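Beta-ketoacyl synthase (Burkholderia phymatum, PDB 4EWG) probably acts as a 3-oxoacyl-[acyl-carrier-protein] synthase, condensing acyl chains during fatty acid synthesis. Local coordinates at residues S115-P118 against I119-F122. Numbering follows the deposited sequence.
Sequences SVEP and IRAF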
# COMPACT_ATOMS: atom_id res chain seq x y z
N SER A 115 0.20 -14.23 -3.21
CA SER A 115 0.75 -15.53 -3.65
C SER A 115 -0.26 -16.35 -4.46
O SER A 115 -1.45 -16.19 -4.32
CB SER A 115 1.24 -16.33 -2.44
OG SER A 115 2.45 -15.74 -1.94
N VAL A 116 0.26 -17.26 -5.28
CA VAL A 116 -0.58 -17.99 -6.23
C VAL A 116 -1.61 -18.86 -5.57
O VAL A 116 -2.75 -18.88 -6.01
CB VAL A 116 0.24 -18.85 -7.26
CG1 VAL A 116 1.05 -17.94 -8.17
CG2 VAL A 116 1.12 -19.92 -6.60
N GLU A 117 -1.23 -19.57 -4.51
CA GLU A 117 -2.13 -20.56 -3.92
C GLU A 117 -3.48 -19.96 -3.52
O GLU A 117 -4.51 -20.46 -3.94
CB GLU A 117 -1.47 -21.26 -2.72
CG GLU A 117 -0.30 -22.15 -3.09
CD GLU A 117 1.01 -21.41 -3.40
OE1 GLU A 117 1.13 -20.16 -3.13
OE2 GLU A 117 1.95 -22.11 -3.90
N PRO A 118 -3.48 -18.90 -2.69
CA PRO A 118 -4.76 -18.35 -2.24
C PRO A 118 -5.52 -17.60 -3.34
O PRO A 118 -6.76 -17.62 -3.33
CB PRO A 118 -4.36 -17.41 -1.11
CG PRO A 118 -2.96 -17.01 -1.45
CD PRO A 118 -2.34 -18.25 -2.00
N ILE A 119 -4.81 -16.99 -4.29
CA ILE A 119 -5.47 -16.45 -5.47
C ILE A 119 -6.26 -17.56 -6.17
O ILE A 119 -7.42 -17.38 -6.49
CB ILE A 119 -4.51 -15.76 -6.45
CG1 ILE A 119 -3.93 -14.50 -5.84
CG2 ILE A 119 -5.25 -15.31 -7.72
CD1 ILE A 119 -2.68 -14.00 -6.55
N ARG A 120 -5.63 -18.71 -6.38
CA ARG A 120 -6.31 -19.89 -6.93
C ARG A 120 -7.52 -20.30 -6.08
O ARG A 120 -8.60 -20.60 -6.60
CB ARG A 120 -5.34 -21.08 -7.08
CG ARG A 120 -5.94 -22.30 -7.83
CD ARG A 120 -5.09 -23.58 -7.81
NE ARG A 120 -4.40 -23.65 -6.55
CZ ARG A 120 -4.95 -24.04 -5.40
NH1 ARG A 120 -6.21 -24.51 -5.36
NH2 ARG A 120 -4.22 -23.97 -4.27
N ALA A 121 -7.31 -20.33 -4.76
CA ALA A 121 -8.34 -20.83 -3.84
C ALA A 121 -9.54 -19.89 -3.82
O ALA A 121 -10.67 -20.31 -3.97
CB ALA A 121 -7.76 -21.00 -2.43
N PHE A 122 -9.29 -18.61 -3.62
CA PHE A 122 -10.40 -17.64 -3.58
C PHE A 122 -11.07 -17.45 -4.96
O PHE A 122 -12.31 -17.33 -5.04
CB PHE A 122 -9.92 -16.29 -3.04
CG PHE A 122 -9.74 -16.25 -1.54
CD1 PHE A 122 -10.79 -16.55 -0.68
CD2 PHE A 122 -8.54 -15.86 -0.99
CE1 PHE A 122 -10.62 -16.47 0.71
CE2 PHE A 122 -8.35 -15.79 0.39
CZ PHE A 122 -9.40 -16.08 1.25
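P118 and F122 meet one turn apart on the buried side of this helix. F122 N donates to P118 O at 2.7 Å in an almost straight bond (175°), and the ring of F122 lies obliquely past the same oxygen, with CD2 3.4 Å from P118 O. A chi1 of -77° sets CG beside the backbone N and so beside that oxygen. Both side chains also pack on S138 and M142 of helix 138-142. At the helix start, R120 N to V116 O (2.9 Å) is a firm bond, whereas I119 N to S115 O is weak at 3.5 Å; the CD1 methyl of I119 rests 3.4 Å from that S115 oxygen.

The solvent side belongs to E117, with R120 anchored beside it. The bend at chi3 (34°) folds the guanidinium back so that E117 O sits over one of its faces, 3.5 Å from NH2 of R120, while NH1 forms a salt bridge with D133. Carboxylate and guanidinium do not touch: OE2 of E117 is 6.5 Å from NH2 of R120. S115 holds the N-cap position without capping, its OG bonded to E197. These are the first turns of an alpha-helix, one flank packed on L126 of the second subunit at the ketosynthase dimer interface.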